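Local structure of beta-agarase D (4ASM) at residues D9-I15 with D354-Y359; V129-V135 with G224-P230. The protein hydrolyses the beta-1,4 linkages of agarose in random, endo fashion with retention of anomeric configuration, here as the GH16 catalytic domain of a longer secreted enzyme. One frame throughout, in Å; residues are numbered along the deposited sequence.

Contact 1 of 2, residues D9-I15 with D354-Y359; sequences DWDNVPI and DWIRVY. With CA (calcium ion), chain B.
The N-terminal loop D9-I15 runs, without regular structure, along one face of strand D354-Y359 in the GH16 beta-sandwich, CA-CA 7.1 Å from D9 to W355 and 9.0 Å from I15 to Y359. A type I turn, W10 to V13, closes with V13 N to W10 O at 3.0 Å. D354 and W355 form a classic beta bulge opposite R138, which D354 OD2 salt-bridges. Here a calcium ion ties loop to strand, bound by D9 OD2 (2.3 Å), D354 OD1 (2.4 Å), D354 O (2.5 Å) and a water; D34, N36 and G89 complete the site. W10 (chi1 p) inserts between W355 and R357, its edge toward the W355 face in an offset edge-to-face pair (six- to five-membered ring centroids 5.7 Å, planes at 69°); R357 CB lies 3.8 Å from the W10 six-membered ring centroid. R357, salt-bridged to E136, donates from NH1 to V13 O and from NH2 to P14 O, both 3.0 Å. I15 CD1 sits over the Y359 ring, 3.6 Å from its centroid.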
loop_
_atom_site.group_PDB
_atom_site.type_symbol
_atom_site.label_atom_id
_atom_site.label_comp_id
_atom_site.label_asym_id
_atom_site.label_seq_id
_atom_site.Cartn_x
_atom_site.Cartn_y
_atom_site.Cartn_z
ATOM N N ASP A 9 13.635 -17.754 2.647
ATOM C CA ASP A 9 14.275 -16.925 1.618
ATOM C C ASP A 9 14.977 -15.694 2.170
ATOM O O ASP A 9 15.957 -15.219 1.566
ATOM C CB ASP A 9 13.247 -16.453 0.585
ATOM C CG ASP A 9 12.778 -17.557 -0.342
ATOM O OD1 ASP A 9 13.411 -18.641 -0.396
ATOM O OD2 ASP A 9 11.781 -17.335 -1.060
ATOM N N TRP A 10 14.462 -15.170 3.280
ATOM C CA TRP A 10 14.939 -13.918 3.860
ATOM C C TRP A 10 16.005 -14.143 4.919
ATOM O O TRP A 10 16.415 -13.206 5.600
ATOM C CB TRP A 10 13.781 -13.132 4.499
ATOM C CG TRP A 10 12.997 -13.940 5.502
ATOM C CD1 TRP A 10 13.391 -14.300 6.768
ATOM C CD2 TRP A 10 11.698 -14.510 5.306
ATOM N NE1 TRP A 10 12.403 -15.038 7.374
ATOM C CE2 TRP A 10 11.361 -15.196 6.497
ATOM C CE3 TRP A 10 10.769 -14.485 4.247
ATOM C CZ2 TRP A 10 10.134 -15.847 6.663
ATOM C CZ3 TRP A 10 9.555 -15.163 4.413
ATOM C CH2 TRP A 10 9.259 -15.835 5.607
ATOM N N ASP A 11 16.443 -15.390 5.110
ATOM C CA ASP A 11 17.350 -15.664 6.219
ATOM C C ASP A 11 18.598 -14.771 6.206
ATOM O O ASP A 11 19.047 -14.341 7.259
ATOM C CB ASP A 11 17.763 -17.130 6.230
ATOM C CG ASP A 11 16.712 -18.038 6.849
ATOM O OD1 ASP A 11 15.756 -17.547 7.487
ATOM O OD2 ASP A 11 16.859 -19.263 6.688
ATOM N N ASN A 12 19.122 -14.503 5.012
ATOM C CA ASN A 12 20.365 -13.732 4.853
ATOM C C ASN A 12 20.169 -12.215 4.806
ATOM O O ASN A 12 21.130 -11.458 4.624
ATOM C CB ASN A 12 21.121 -14.188 3.591
ATOM C CG ASN A 12 21.433 -15.685 3.595
ATOM O OD1 ASN A 12 21.604 -16.301 4.653
ATOM N ND2 ASN A 12 21.506 -16.268 2.398
ATOM N N VAL A 13 18.925 -11.774 4.972
ATOM C CA VAL A 13 18.576 -10.375 4.739
ATOM C C VAL A 13 18.371 -9.644 6.050
ATOM O O VAL A 13 17.454 -9.960 6.807
ATOM C CB VAL A 13 17.276 -10.277 3.913
ATOM C CG1 VAL A 13 16.970 -8.814 3.570
ATOM C CG2 VAL A 13 17.344 -11.140 2.643
ATOM N N PRO A 14 19.227 -8.662 6.349
ATOM C CA PRO A 14 19.060 -7.941 7.607
ATOM C C PRO A 14 17.680 -7.296 7.730
ATOM O O PRO A 14 17.104 -6.857 6.732
ATOM C CB PRO A 14 20.161 -6.878 7.572
ATOM C CG PRO A 14 21.199 -7.454 6.647
ATOM C CD PRO A 14 20.413 -8.218 5.604
ATOM N N ILE A 15 17.168 -7.283 8.949
ATOM C CA ILE A 15 15.939 -6.573 9.262
ATOM C C ILE A 15 16.303 -5.101 9.449
ATOM O O ILE A 15 17.063 -4.759 10.357
ATOM C CB ILE A 15 15.294 -7.149 10.527
ATOM C CG1 ILE A 15 15.001 -8.642 10.324
ATOM C CG2 ILE A 15 14.027 -6.372 10.886
ATOM C CD1 ILE A 15 14.819 -9.440 11.630
ATOM N N ASP A 354 8.243 -12.453 -4.012
ATOM C CA ASP A 354 9.139 -13.540 -3.640
ATOM C C ASP A 354 8.875 -13.997 -2.210
ATOM O O ASP A 354 8.861 -15.204 -1.922
ATOM C CB ASP A 354 10.568 -13.029 -3.814
ATOM C CG ASP A 354 11.642 -14.093 -3.583
ATOM O OD1 ASP A 354 11.337 -15.313 -3.519
ATOM O OD2 ASP A 354 12.812 -13.690 -3.481
ATOM N N TRP A 355 8.660 -13.034 -1.320
ATOM C CA TRP A 355 8.398 -13.332 0.078
ATOM C C TRP A 355 7.830 -12.127 0.798
ATOM O O TRP A 355 8.017 -10.988 0.375
ATOM C CB TRP A 355 9.652 -13.833 0.795
ATOM C CG TRP A 355 10.927 -13.018 0.694
ATOM C CD1 TRP A 355 12.017 -13.341 -0.066
ATOM C CD2 TRP A 355 11.305 -11.839 1.450
ATOM N NE1 TRP A 355 13.027 -12.430 0.136
ATOM C CE2 TRP A 355 12.619 -11.499 1.052
ATOM C CE3 TRP A 355 10.649 -11.018 2.384
ATOM C CZ2 TRP A 355 13.304 -10.387 1.573
ATOM C CZ3 TRP A 355 11.330 -9.908 2.901
ATOM C CH2 TRP A 355 12.655 -9.612 2.497
ATOM N N ILE A 356 7.124 -12.401 1.889
ATOM C CA ILE A 356 6.690 -11.388 2.827
ATOM C C ILE A 356 6.943 -11.918 4.233
ATOM O O ILE A 356 6.551 -13.045 4.570
ATOM C CB ILE A 356 5.208 -10.967 2.579
ATOM C CG1 ILE A 356 4.805 -9.782 3.472
ATOM C CG2 ILE A 356 4.258 -12.171 2.704
ATOM C CD1 ILE A 356 3.474 -9.183 3.079
ATOM N N ARG A 357 7.622 -11.110 5.039
ATOM C CA ARG A 357 7.972 -11.517 6.394
ATOM C C ARG A 357 7.410 -10.523 7.399
ATOM O O ARG A 357 7.300 -9.318 7.118
ATOM C CB ARG A 357 9.499 -11.646 6.540
ATOM C CG ARG A 357 10.288 -10.364 6.401
ATOM C CD ARG A 357 11.783 -10.690 6.398
ATOM N NE ARG A 357 12.616 -9.516 6.180
ATOM C CZ ARG A 357 13.919 -9.482 6.439
ATOM N NH1 ARG A 357 14.529 -10.554 6.958
ATOM N NH2 ARG A 357 14.611 -8.392 6.153
ATOM N N VAL A 358 7.072 -11.036 8.577
ATOM C CA VAL A 358 6.429 -10.253 9.618
ATOM C C VAL A 358 7.179 -10.541 10.907
ATOM O O VAL A 358 7.365 -11.714 11.257
ATOM C CB VAL A 358 4.954 -10.661 9.768
ATOM C CG1 VAL A 358 4.299 -9.883 10.890
ATOM C CG2 VAL A 358 4.204 -10.453 8.451
ATOM N N TYR A 359 7.616 -9.483 11.600
ATOM C CA TYR A 359 8.290 -9.614 12.901
ATOM C C TYR A 359 7.638 -8.730 13.953
ATOM O O TYR A 359 7.014 -7.710 13.640
ATOM C CB TYR A 359 9.752 -9.182 12.803
ATOM C CG TYR A 359 10.625 -9.981 11.876
ATOM C CD1 TYR A 359 11.329 -11.113 12.319
ATOM C CD2 TYR A 359 10.803 -9.579 10.550
ATOM C CE1 TYR A 359 12.151 -11.835 11.437
ATOM C CE2 TYR A 359 11.614 -10.273 9.685
ATOM C CZ TYR A 359 12.296 -11.406 10.123
ATOM O OH TYR A 359 13.107 -12.074 9.231
HETATM CA CA CA B . 10.154 -17.179 -2.695
HETATM O O HOH W 1 11.800 -18.025 -4.262
#

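Contact 2 of 2, residues V129-V135 with G224-P230; sequences VKYPVFV and GVNWVSP
Four backbone hydrogen bonds join the segments: V133 N to W227 O (3.0 Å), W227 N to V133 O (2.8 Å), V135 N to V225 O (3.0 Å) and V225 N to V135 O (2.9 Å). V133/W227 and V135/V225 are thus hydrogen-bonded antiparallel pairs, and F134/N226 between them is a non-hydrogen-bonded pair with CA atoms 4.2 Å apart. The axes of strands 133-135 and 224-229 approach to 4.7 Å, N-to-C directions 170° apart. F134 and N226 share one sheet face, F134 CD1 3.8 Å from N226 CB; V133, V135, V225 and W227 share the other, with V133 CG1 3.8 Å from W227 CE3. Before V133 the chain turns through a cis peptide preceding P132 and folds over the W227 indole (chi1 t), placing Y131 CB 3.5 Å from the centroid of its five-membered ring. Y131 (chi1 p) extends along 228-230, and P230 CD lies 3.8 Å from the Y131 ring centroid. Such edge-to-edge pairing builds the curved sheets of the GH16 jelly roll. Strand 350-362 flanks 133-140 and strand 232-237 flanks 220-229, while V225 packs on I161 and I163, V135 on I163 and W227 on I161 of strand 159-166, which carries the probable nucleophile E160.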
loop_
_atom_site.group_PDB
_atom_site.type_symbol
_atom_site.label_atom_id
_atom_site.label_comp_id
_atom_site.label_asym_id
_atom_site.label_seq_id
_atom_site.Cartn_x
_atom_site.Cartn_y
_atom_site.Cartn_z
ATOM N N VAL A 129 -2.222 -8.297 11.942
ATOM C CA VAL A 129 -1.075 -7.637 12.560
ATOM C C VAL A 129 -1.507 -6.396 13.337
ATOM O O VAL A 129 -2.526 -5.759 13.022
ATOM C CB VAL A 129 -0.003 -7.272 11.506
ATOM C CG1 VAL A 129 0.447 -8.512 10.718
ATOM C CG2 VAL A 129 -0.478 -6.188 10.534
ATOM N N LYS A 130 -0.719 -6.047 14.349
ATOM C CA LYS A 130 -0.962 -4.833 15.131
ATOM C C LYS A 130 0.369 -4.346 15.695
ATOM O O LYS A 130 1.267 -5.154 15.974
ATOM C CB LYS A 130 -1.961 -5.109 16.279
ATOM C CG LYS A 130 -2.564 -3.807 16.874
ATOM C CD LYS A 130 -3.601 -4.110 17.955
ATOM C CE LYS A 130 -4.222 -2.829 18.476
ATOM N NZ LYS A 130 -5.372 -3.150 19.373
ATOM N N TYR A 131 0.507 -3.029 15.867
ATOM C CA TYR A 131 1.724 -2.493 16.457
ATOM C C TYR A 131 1.992 -3.197 17.802
ATOM O O TYR A 131 1.050 -3.579 18.520
ATOM C CB TYR A 131 1.625 -0.969 16.646
ATOM C CG TYR A 131 0.666 -0.576 17.741
ATOM C CD1 TYR A 131 1.102 -0.475 19.071
ATOM C CD2 TYR A 131 -0.676 -0.323 17.450
ATOM C CE1 TYR A 131 0.215 -0.159 20.080
ATOM C CE2 TYR A 131 -1.576 0.015 18.472
ATOM C CZ TYR A 131 -1.111 0.093 19.777
ATOM O OH TYR A 131 -1.983 0.424 20.799
ATOM N N PRO A 132 3.272 -3.393 18.137
ATOM C CA PRO A 132 4.430 -3.125 17.304
ATOM C C PRO A 132 4.680 -4.285 16.347
ATOM O O PRO A 132 4.694 -5.451 16.760
ATOM C CB PRO A 132 5.569 -2.980 18.318
ATOM C CG PRO A 132 5.128 -3.858 19.489
ATOM C CD PRO A 132 3.638 -3.929 19.463
ATOM N N VAL A 133 4.866 -3.967 15.070
ATOM C CA VAL A 133 5.037 -5.006 14.058
ATOM C C VAL A 133 5.759 -4.419 12.848
ATOM O O VAL A 133 5.497 -3.271 12.464
ATOM C CB VAL A 133 3.676 -5.643 13.647
ATOM C CG1 VAL A 133 2.778 -4.635 12.943
ATOM C CG2 VAL A 133 3.880 -6.906 12.812
ATOM N N PHE A 134 6.648 -5.219 12.276
ATOM C CA PHE A 134 7.346 -4.872 11.033
ATOM C C PHE A 134 6.970 -5.858 9.929
ATOM O O PHE A 134 7.046 -7.078 10.123
ATOM C CB PHE A 134 8.864 -4.881 11.275
ATOM C CG PHE A 134 9.688 -4.685 10.034
ATOM C CD1 PHE A 134 9.690 -3.462 9.374
ATOM C CD2 PHE A 134 10.467 -5.730 9.542
ATOM C CE1 PHE A 134 10.453 -3.295 8.217
ATOM C CE2 PHE A 134 11.235 -5.576 8.385
ATOM C CZ PHE A 134 11.216 -4.345 7.725
ATOM N N VAL A 135 6.524 -5.324 8.792
ATOM C CA VAL A 135 6.098 -6.157 7.661
ATOM C C VAL A 135 6.926 -5.736 6.462
ATOM O O VAL A 135 6.953 -4.558 6.128
ATOM C CB VAL A 135 4.577 -5.958 7.339
ATOM C CG1 VAL A 135 4.119 -6.913 6.228
ATOM C CG2 VAL A 135 3.724 -6.176 8.603
ATOM N N GLY A 224 9.052 -2.237 3.133
ATOM C CA GLY A 224 8.423 -2.615 4.401
ATOM C C GLY A 224 8.019 -1.422 5.219
ATOM O O GLY A 224 8.490 -0.311 4.986
ATOM N N VAL A 225 7.130 -1.669 6.168
ATOM C CA VAL A 225 6.739 -0.674 7.152
ATOM C C VAL A 225 6.947 -1.207 8.556
ATOM O O VAL A 225 6.580 -2.356 8.852
ATOM C CB VAL A 225 5.274 -0.184 6.953
ATOM C CG1 VAL A 225 4.927 0.926 7.926
ATOM C CG2 VAL A 225 5.107 0.348 5.601
ATOM N N ASN A 226 7.556 -0.372 9.400
ATOM C CA ASN A 226 7.647 -0.657 10.823
ATOM C C ASN A 226 6.555 0.154 11.494
ATOM O O ASN A 226 6.606 1.398 11.527
ATOM C CB ASN A 226 9.041 -0.306 11.364
ATOM C CG ASN A 226 9.222 -0.706 12.830
ATOM O OD1 ASN A 226 8.540 -1.599 13.338
ATOM N ND2 ASN A 226 10.131 -0.013 13.521
ATOM N N TRP A 227 5.516 -0.551 11.950
ATOM C CA TRP A 227 4.397 0.063 12.645
ATOM C C TRP A 227 4.760 0.035 14.124
ATOM O O TRP A 227 4.672 -0.998 14.801
ATOM C CB TRP A 227 3.107 -0.693 12.319
ATOM C CG TRP A 227 1.881 -0.172 12.985
ATOM C CD1 TRP A 227 1.734 1.003 13.679
ATOM C CD2 TRP A 227 0.598 -0.808 12.991
ATOM N NE1 TRP A 227 0.437 1.118 14.135
ATOM C CE2 TRP A 227 -0.272 0.014 13.730
ATOM C CE3 TRP A 227 0.108 -2.004 12.448
ATOM C CZ2 TRP A 227 -1.609 -0.322 13.936
ATOM C CZ3 TRP A 227 -1.190 -2.340 12.662
ATOM C CH2 TRP A 227 -2.048 -1.501 13.390
ATOM N N VAL A 228 5.252 1.174 14.592
ATOM C CA VAL A 228 5.922 1.272 15.880
ATOM C C VAL A 228 4.913 1.393 17.016
ATOM O O VAL A 228 5.068 0.757 18.079
ATOM C CB VAL A 228 6.873 2.504 15.884
ATOM C CG1 VAL A 228 7.516 2.711 17.266
ATOM C CG2 VAL A 228 7.936 2.306 14.850
ATOM N N SER A 229 3.884 2.202 16.792
ATOM C CA SER A 229 2.975 2.599 17.851
ATOM C C SER A 229 1.700 3.122 17.225
ATOM O O SER A 229 1.592 3.179 15.999
ATOM C CB SER A 229 3.639 3.707 18.670
ATOM O OG SER A 229 3.656 4.900 17.897
ATOM N N PRO A 230 0.732 3.541 18.047
ATOM C CA PRO A 230 -0.448 4.204 17.477
ATOM C C PRO A 230 -0.140 5.422 16.593
ATOM O O PRO A 230 -0.964 5.815 15.775
ATOM C CB PRO A 230 -1.235 4.633 18.723
ATOM C CG PRO A 230 -0.865 3.607 19.740
ATOM C CD PRO A 230 0.603 3.353 19.507
#

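Contacts 1 and 2 meet in the same sheet, where strand 350-362 neighbours 133-140, and their centres are 15 Å apart. Contact 2 is a strand pairing within that sheet, held by backbone hydrogen bonds, with Y131 and W227 packing at its loop end; contact 1 lays an irregular loop along strand 354-359, on the sheet's face, and relies on calcium and arginine side-chain bonds. A probable hydrogen bond from F134 N to Y359 O (2.9 Å) joins them, and I15 CG2 touches F134 CE2 at 3.8 Å. Both are partly buried, but contact 1 lies farther from the chain centre and includes one exposed touching residue, P14. Contact 2 is nested in sequence inside the long excursion contact 1 closes.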